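Local coordinates for protein phenazine-1-carboxylate N-methyltransferase (Pseudomonas aeruginosa, PDB 2IP2) that transfers a methyl group from S-adenosyl-L-methionine to phenazine-1-carboxylate, giving 5-methylphenazine-1-carboxylate on the pathway to the virulence pigment pyocyanine, at residues A[267-279]-A[298-310]. Numbering follows the deposited sequence.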
ATOM      1  N   ARG A 267     -31.797  24.136 -10.338  1.00 31.42           N
ATOM      2  CA  ARG A 267     -31.203  22.803 -10.378  1.00 31.02           C
ATOM      3  C   ARG A 267     -30.784  22.476  -8.960  1.00 29.18           C
ATOM      4  O   ARG A 267     -30.429  23.369  -8.217  1.00 28.27           O
ATOM      5  CB  ARG A 267     -29.954  22.740 -11.303  1.00 30.66           C
ATOM      6  CG  ARG A 267     -30.221  22.891 -12.851  1.00 35.32           C
ATOM      7  CD  ARG A 267     -31.295  21.863 -13.288  1.00 42.38           C
ATOM      8  NE  ARG A 267     -31.565  21.830 -14.727  1.00 47.58           N
ATOM      9  CZ  ARG A 267     -32.622  22.421 -15.305  1.00 50.33           C
ATOM     10  NH1 ARG A 267     -32.799  22.323 -16.610  1.00 52.28           N
ATOM     11  NH2 ARG A 267     -33.498  23.124 -14.584  1.00 47.71           N
ATOM     12  N   VAL A 268     -30.877  21.199  -8.600  1.00 28.95           N
ATOM     13  CA  VAL A 268     -30.201  20.678  -7.415  1.00 29.89           C
ATOM     14  C   VAL A 268     -29.013  19.880  -7.952  1.00 29.03           C
ATOM     15  O   VAL A 268     -29.123  19.165  -8.970  1.00 28.25           O
ATOM     16  CB  VAL A 268     -31.126  19.822  -6.531  1.00 30.33           C
ATOM     17  CG1 VAL A 268     -30.340  18.866  -5.650  1.00 32.85           C
ATOM     18  CG2 VAL A 268     -32.033  20.721  -5.651  1.00 32.00           C
ATOM     19  N   VAL A 269     -27.854  20.059  -7.306  1.00 28.16           N
ATOM     20  CA  VAL A 269     -26.617  19.448  -7.785  1.00 27.80           C
ATOM     21  C   VAL A 269     -26.000  18.704  -6.586  1.00 27.52           C
ATOM     22  O   VAL A 269     -25.628  19.327  -5.581  1.00 25.82           O
ATOM     23  CB  VAL A 269     -25.620  20.521  -8.337  1.00 29.07           C
ATOM     24  CG1 VAL A 269     -24.189  19.880  -8.603  1.00 28.91           C
ATOM     25  CG2 VAL A 269     -26.190  21.204  -9.614  1.00 30.38           C
ATOM     26  N   VAL A 270     -25.972  17.371  -6.676  1.00 27.36           N
ATOM     27  CA  VAL A 270     -25.457  16.534  -5.616  1.00 27.13           C
ATOM     28  C   VAL A 270     -24.013  16.166  -5.988  1.00 27.06           C
ATOM     29  O   VAL A 270     -23.732  15.677  -7.116  1.00 26.62           O
ATOM     30  CB  VAL A 270     -26.278  15.258  -5.509  1.00 29.34           C
ATOM     31  CG1 VAL A 270     -25.667  14.329  -4.473  1.00 27.88           C
ATOM     32  CG2 VAL A 270     -27.781  15.573  -5.185  1.00 29.40           C
ATOM     33  N   ILE A 271     -23.080  16.466  -5.091  1.00 27.43           N
ATOM     34  CA  ILE A 271     -21.667  16.173  -5.369  1.00 27.85           C
ATOM     35  C   ILE A 271     -21.292  15.190  -4.304  1.00 28.37           C
ATOM     36  O   ILE A 271     -21.307  15.560  -3.129  1.00 27.97           O
ATOM     37  CB  ILE A 271     -20.810  17.451  -5.256  1.00 28.88           C
ATOM     38  CG1 ILE A 271     -21.303  18.505  -6.244  1.00 30.40           C
ATOM     39  CG2 ILE A 271     -19.334  17.136  -5.485  1.00 31.22           C
ATOM     40  CD1 ILE A 271     -21.055  19.923  -5.753  1.00 34.84           C
ATOM     41  N   GLU A 272     -21.003  13.924  -4.686  1.00 28.60           N
ATOM     42  CA  GLU A 272     -20.774  12.889  -3.686  1.00 28.93           C
ATOM     43  C   GLU A 272     -20.077  11.697  -4.304  1.00 27.97           C
ATOM     44  O   GLU A 272     -20.217  11.458  -5.503  1.00 27.03           O
ATOM     45  CB  GLU A 272     -22.075  12.446  -2.994  1.00 31.00           C
ATOM     46  CG  GLU A 272     -21.820  12.160  -1.468  1.00 37.13           C
ATOM     47  CD  GLU A 272     -22.939  12.578  -0.534  1.00 45.57           C
ATOM     48  OE1 GLU A 272     -24.125  12.393  -0.874  1.00 51.49           O
ATOM     49  OE2 GLU A 272     -22.633  13.068   0.585  1.00 50.82           O
ATOM     50  N   ARG A 273     -19.279  10.970  -3.538  1.00 26.34           N
ATOM     51  CA  ARG A 273     -18.798   9.700  -4.137  1.00 28.21           C
ATOM     52  C   ARG A 273     -19.930   8.683  -4.100  1.00 27.99           C
ATOM     53  O   ARG A 273     -20.505   8.461  -3.068  1.00 28.71           O
ATOM     54  CB  ARG A 273     -17.653   9.078  -3.367  1.00 28.33           C
ATOM     55  CG  ARG A 273     -16.420   9.880  -3.311  1.00 31.02           C
ATOM     56  CD  ARG A 273     -15.228   8.871  -2.981  1.00 30.09           C
ATOM     57  NE  ARG A 273     -14.037   9.665  -3.162  1.00 33.52           N
ATOM     58  CZ  ARG A 273     -13.400  10.210  -2.157  1.00 37.17           C
ATOM     59  NH1 ARG A 273     -13.796   9.921  -0.915  1.00 36.42           N
ATOM     60  NH2 ARG A 273     -12.345  10.957  -2.397  1.00 40.51           N
ATOM     61  N   THR A 274     -20.256   8.069  -5.221  1.00 29.61           N
ATOM     62  CA  THR A 274     -21.243   6.985  -5.160  1.00 30.42           C
ATOM     63  C   THR A 274     -20.608   5.719  -5.754  1.00 31.39           C
ATOM     64  O   THR A 274     -19.711   5.829  -6.568  1.00 32.76           O
ATOM     65  CB  THR A 274     -22.532   7.305  -5.962  1.00 30.27           C
ATOM     66  OG1 THR A 274     -22.195   7.425  -7.353  1.00 32.36           O
ATOM     67  CG2 THR A 274     -23.174   8.588  -5.495  1.00 29.12           C
ATOM     68  N   ILE A 275     -21.119   4.542  -5.380  1.00 33.59           N
ATOM     69  CA  ILE A 275     -20.635   3.269  -5.856  1.00 35.45           C
ATOM     70  C   ILE A 275     -21.572   2.790  -6.991  1.00 37.10           C
ATOM     71  O   ILE A 275     -22.783   2.716  -6.801  1.00 36.09           O
ATOM     72  CB  ILE A 275     -20.610   2.222  -4.679  1.00 35.77           C
ATOM     73  CG1 ILE A 275     -19.937   2.749  -3.411  1.00 37.96           C
ATOM     74  CG2 ILE A 275     -20.020   0.923  -5.109  1.00 37.63           C
ATOM     75  CD1 ILE A 275     -18.443   3.073  -3.543  1.00 42.74           C
ATOM     76  N   SER A 276     -21.025   2.548  -8.183  1.00 38.17           N
ATOM     77  CA  SER A 276     -21.751   1.849  -9.237  1.00 40.26           C
ATOM     78  C   SER A 276     -22.090   0.443  -8.713  1.00 41.82           C
ATOM     79  O   SER A 276     -21.195  -0.373  -8.491  1.00 42.58           O
ATOM     80  CB  SER A 276     -20.911   1.809 -10.507  0.50 40.33           C
ATOM     81  OG  SER A 276     -20.505   3.122 -10.892  0.50 40.54           O
ATOM     82  N   ALA A 277     -23.377   0.189  -8.481  1.00 43.18           N
ATOM     83  CA  ALA A 277     -23.872  -1.107  -7.969  1.00 44.41           C
ATOM     84  C   ALA A 277     -23.491  -2.347  -8.807  1.00 45.05           C
ATOM     85  O   ALA A 277     -23.279  -3.406  -8.246  1.00 45.91           O
ATOM     86  CB  ALA A 277     -25.374  -1.056  -7.761  1.00 45.40           C
ATOM     87  N   SER A 278     -23.392  -2.212 -10.128  1.00 46.10           N
ATOM     88  CA  SER A 278     -23.010  -3.346 -10.958  1.00 47.35           C
ATOM     89  C   SER A 278     -21.503  -3.552 -10.933  1.00 47.04           C
ATOM     90  O   SER A 278     -21.034  -4.390 -10.166  1.00 48.96           O
ATOM     91  CB  SER A 278     -23.572  -3.271 -12.394  1.00 47.11           C
ATOM     92  OG  SER A 278     -23.348  -1.995 -12.984  1.00 49.59           O
ATOM     93  N   GLU A 279     -20.748  -2.814 -11.742  1.00 45.45           N
ATOM     94  CA  GLU A 279     -19.290  -3.049 -11.795  1.00 43.87           C
ATOM     95  C   GLU A 279     -18.498  -1.889 -11.177  1.00 40.06           C
ATOM     96  O   GLU A 279     -17.914  -1.074 -11.884  1.00 39.96           O
ATOM     97  CB  GLU A 279     -18.816  -3.314 -13.229  1.00 45.29           C
ATOM     98  CG  GLU A 279     -19.050  -4.745 -13.740  1.00 49.79           C
ATOM     99  CD  GLU A 279     -18.092  -5.787 -13.140  1.00 56.56           C
ATOM    100  OE1 GLU A 279     -16.943  -5.417 -12.735  1.00 55.29           O
ATOM    101  OE2 GLU A 279     -18.504  -6.992 -13.101  1.00 59.48           O
ATOM    102  N   ARG A 298     -20.731   5.637   5.210  1.00 35.65           N
ATOM    103  CA  ARG A 298     -20.759   4.792   4.009  1.00 38.72           C
ATOM    104  C   ARG A 298     -21.228   5.563   2.771  1.00 38.61           C
ATOM    105  O   ARG A 298     -21.863   6.599   2.904  1.00 38.79           O
ATOM    106  CB  ARG A 298     -21.633   3.544   4.196  1.00 39.65           C
ATOM    107  CG  ARG A 298     -23.150   3.761   4.195  1.00 43.87           C
ATOM    108  CD  ARG A 298     -23.676   4.119   5.584  1.00 52.96           C
ATOM    109  NE  ARG A 298     -23.022   3.401   6.699  1.00 58.88           N
ATOM    110  CZ  ARG A 298     -23.513   2.319   7.318  1.00 61.78           C
ATOM    111  NH1 ARG A 298     -24.672   1.782   6.949  1.00 62.25           N
ATOM    112  NH2 ARG A 298     -22.837   1.762   8.320  1.00 64.19           N
ATOM    113  N   HIS A 299     -20.907   5.050   1.586  1.00 38.09           N
ATOM    114  CA  HIS A 299     -21.383   5.648   0.340  1.00 38.01           C
ATOM    115  C   HIS A 299     -22.678   4.958  -0.136  1.00 37.63           C
ATOM    116  O   HIS A 299     -22.924   3.777   0.153  1.00 39.51           O
ATOM    117  CB  HIS A 299     -20.268   5.648  -0.729  1.00 37.62           C
ATOM    118  CG  HIS A 299     -19.075   6.502  -0.378  1.00 40.16           C
ATOM    119  ND1 HIS A 299     -19.154   7.868  -0.217  1.00 42.03           N
ATOM    120  CD2 HIS A 299     -17.770   6.189  -0.202  1.00 42.74           C
ATOM    121  CE1 HIS A 299     -17.962   8.357   0.073  1.00 43.03           C
ATOM    122  NE2 HIS A 299     -17.099   7.361   0.073  1.00 43.66           N
ATOM    123  N   ARG A 300     -23.550   5.713  -0.816  1.00 35.70           N
ATOM    124  CA  ARG A 300     -24.695   5.127  -1.496  1.00 33.15           C
ATOM    125  C   ARG A 300     -24.330   4.656  -2.888  1.00 31.34           C
ATOM    126  O   ARG A 300     -23.379   5.113  -3.489  1.00 31.99           O
ATOM    127  CB  ARG A 300     -25.799   6.166  -1.625  1.00 31.62           C
ATOM    128  CG  ARG A 300     -26.647   6.385  -0.347  1.00 34.34           C
ATOM    129  CD  ARG A 300     -27.854   7.217  -0.705  1.00 34.44           C
ATOM    130  NE  ARG A 300     -28.840   7.307   0.373  1.00 37.27           N
ATOM    131  CZ  ARG A 300     -28.794   8.225   1.334  1.00 40.27           C
ATOM    132  NH1 ARG A 300     -27.788   9.109   1.368  1.00 39.10           N
ATOM    133  NH2 ARG A 300     -29.743   8.267   2.262  1.00 41.30           N
ATOM    134  N   THR A 301     -25.119   3.755  -3.449  1.00 31.63           N
ATOM    135  CA  THR A 301     -24.938   3.471  -4.851  1.00 30.08           C
ATOM    136  C   THR A 301     -25.518   4.659  -5.610  1.00 30.75           C
ATOM    137  O   THR A 301     -26.386   5.418  -5.100  1.00 29.24           O
ATOM    138  CB  THR A 301     -25.682   2.193  -5.314  1.00 31.77           C
ATOM    139  OG1 THR A 301     -27.082   2.354  -5.071  1.00 29.51           O
ATOM    140  CG2 THR A 301     -25.125   0.917  -4.619  1.00 28.95           C
ATOM    141  N   THR A 302     -25.031   4.822  -6.814  1.00 29.73           N
ATOM    142  CA  THR A 302     -25.525   5.857  -7.727  1.00 32.05           C
ATOM    143  C   THR A 302     -27.030   5.707  -7.902  1.00 32.43           C
ATOM    144  O   THR A 302     -27.776   6.702  -7.836  1.00 29.78           O
ATOM    145  CB  THR A 302     -24.849   5.720  -9.101  1.00 33.17           C
ATOM    146  OG1 THR A 302     -23.418   5.786  -8.937  1.00 33.23           O
ATOM    147  CG2 THR A 302     -25.328   6.832 -10.052  1.00 33.06           C
ATOM    148  N   GLU A 303     -27.457   4.459  -8.151  1.00 33.47           N
ATOM    149  CA  GLU A 303     -28.891   4.126  -8.250  1.00 35.95           C
ATOM    150  C   GLU A 303     -29.683   4.615  -7.034  1.00 34.17           C
ATOM    151  O   GLU A 303     -30.742   5.215  -7.194  1.00 36.10           O
ATOM    152  CB  GLU A 303     -29.099   2.613  -8.460  1.00 34.68           C
ATOM    153  CG  GLU A 303     -30.593   2.217  -8.581  1.00 41.53           C
ATOM    154  CD  GLU A 303     -30.851   0.905  -9.395  1.00 43.88           C
ATOM    155  OE1 GLU A 303     -30.074  -0.079  -9.214  1.00 48.96           O
ATOM    156  OE2 GLU A 303     -31.841   0.870 -10.200  1.00 47.82           O
ATOM    157  N   GLU A 304     -29.205   4.323  -5.827  1.00 33.60           N
ATOM    158  CA  GLU A 304     -29.862   4.784  -4.609  1.00 32.36           C
ATOM    159  C   GLU A 304     -29.979   6.312  -4.633  1.00 32.06           C
ATOM    160  O   GLU A 304     -30.991   6.851  -4.186  1.00 31.27           O
ATOM    161  CB  GLU A 304     -29.129   4.310  -3.350  1.00 33.10           C
ATOM    162  CG  GLU A 304     -29.172   2.769  -3.089  1.00 32.93           C
ATOM    163  CD  GLU A 304     -28.308   2.262  -1.878  1.00 36.39           C
ATOM    164  OE1 GLU A 304     -27.193   2.775  -1.590  1.00 36.89           O
ATOM    165  OE2 GLU A 304     -28.742   1.301  -1.199  1.00 43.45           O
ATOM    166  N   VAL A 305     -28.981   7.017  -5.168  1.00 31.09           N
ATOM    167  CA  VAL A 305     -29.060   8.489  -5.093  1.00 31.96           C
ATOM    168  C   VAL A 305     -30.103   9.006  -6.100  1.00 32.50           C
ATOM    169  O   VAL A 305     -30.912   9.868  -5.808  1.00 32.01           O
ATOM    170  CB  VAL A 305     -27.680   9.182  -5.247  1.00 32.36           C
ATOM    171  CG1 VAL A 305     -27.875  10.705  -5.402  1.00 29.91           C
ATOM    172  CG2 VAL A 305     -26.745   8.817  -4.008  1.00 28.43           C
ATOM    173  N   VAL A 306     -30.093   8.414  -7.274  1.00 33.39           N
ATOM    174  CA  VAL A 306     -31.047   8.755  -8.324  1.00 34.12           C
ATOM    175  C   VAL A 306     -32.486   8.487  -7.833  1.00 34.87           C
ATOM    176  O   VAL A 306     -33.370   9.371  -7.967  1.00 33.26           O
ATOM    177  CB  VAL A 306     -30.691   7.988  -9.614  1.00 34.30           C
ATOM    178  CG1 VAL A 306     -31.830   8.001 -10.616  1.00 35.27           C
ATOM    179  CG2 VAL A 306     -29.363   8.550 -10.262  1.00 34.74           C
ATOM    180  N   ASP A 307     -32.705   7.315  -7.225  1.00 34.67           N
ATOM    181  CA  ASP A 307     -34.037   6.950  -6.699  1.00 34.92           C
ATOM    182  C   ASP A 307     -34.501   7.851  -5.545  1.00 35.01           C
ATOM    183  O   ASP A 307     -35.684   8.155  -5.403  1.00 34.29           O
ATOM    184  CB  ASP A 307     -34.049   5.503  -6.212  1.00 35.34           C
ATOM    185  CG  ASP A 307     -34.030   4.518  -7.333  1.00 37.87           C
ATOM    186  OD1 ASP A 307     -34.169   4.940  -8.508  1.00 40.53           O
ATOM    187  OD2 ASP A 307     -33.826   3.318  -7.027  1.00 43.33           O
ATOM    188  N   LEU A 308     -33.551   8.268  -4.714  1.00 34.57           N
ATOM    189  CA  LEU A 308     -33.839   9.156  -3.605  1.00 34.20           C
ATOM    190  C   LEU A 308     -34.238  10.520  -4.145  1.00 34.33           C
ATOM    191  O   LEU A 308     -35.201  11.148  -3.636  1.00 34.56           O
ATOM    192  CB  LEU A 308     -32.639   9.240  -2.652  1.00 34.62           C
ATOM    193  CG  LEU A 308     -32.750  10.240  -1.489  1.00 34.70           C
ATOM    194  CD1 LEU A 308     -33.958  10.027  -0.560  1.00 38.83           C
ATOM    195  CD2 LEU A 308     -31.438  10.276  -0.658  1.00 33.71           C
ATOM    196  N   LEU A 309     -33.526  10.965  -5.179  1.00 34.40           N
ATOM    197  CA  LEU A 309     -33.832  12.244  -5.873  1.00 34.84           C
ATOM    198  C   LEU A 309     -35.256  12.249  -6.418  1.00 36.74           C
ATOM    199  O   LEU A 309     -36.006  13.197  -6.157  1.00 37.45           O
ATOM    200  CB  LEU A 309     -32.849  12.530  -7.002  1.00 33.21           C
ATOM    201  CG  LEU A 309     -31.474  13.037  -6.472  1.00 31.30           C
ATOM    202  CD1 LEU A 309     -30.495  13.196  -7.636  1.00 28.39           C
ATOM    203  CD2 LEU A 309     -31.626  14.345  -5.726  1.00 31.29           C
ATOM    204  N   GLY A 310     -35.611  11.184  -7.152  1.00 37.58           N
ATOM    205  CA  GLY A 310     -36.978  10.979  -7.661  1.00 37.93           C
ATOM    206  C   GLY A 310     -38.018  11.015  -6.557  1.00 39.38           C
ATOM    207  O   GLY A 310     -39.055  11.655  -6.727  1.00 39.69           O
TER
HETATM  208  O   HOH W   1     -22.653   8.411  -1.133  1.00 31.79           O
HETATM  209  O   HOH W   2     -22.660   4.831 -11.430  1.00 31.15           O
HETATM  210  O   HOH W   3     -25.913   1.779  -9.086  1.00 26.06           O
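Arg273 lays its CB over one face of the His299 imidazole, a CH-pi contact with CB 3.8 Å from the ring centroid. Its extended chain brings the guanidinium edge toward His299 NE2, the two planes nearly perpendicular (88°); NE donates a hydrogen bond to Met324 O, and the guanidinium makes a cation-pi contact with Trp287. Beyond the ring the backbones join in a single bridge: Ile275 N donates to Arg300 O (3.0 Å), and Thr302 N reaches Ile275 O (3.1 Å) from above the carbonyl plane. Water 1 links Arg273 O to Arg300 N. Thr274 OG1, set between its own backbone N and carbonyl carbon (chi1 64°), is hydrogen-bonded to Thr302 OG1 (2.6 Å), either hydroxyl being able to donate. Thr301 N-caps the following helix: its OG1 accepts from Glu304 N (3.0 Å), while Glu304 OE1 takes Thr301 N, completing a capping box. The methyl of Thr274, CG2, packs on Val305 CG2 (3.9 Å); farther back along the strand, Val270 CG2 and Leu309 CD2 meet tip to tip (4.1 Å). The contact thus fastens the start of helix 302-311 to the chain leaving strand 267-272 of the Rossmann-like methyltransferase sheet, with helix 248-261 and strand 326-333 flanking the apolar part and helix 282-295 beside Ile275 and His299.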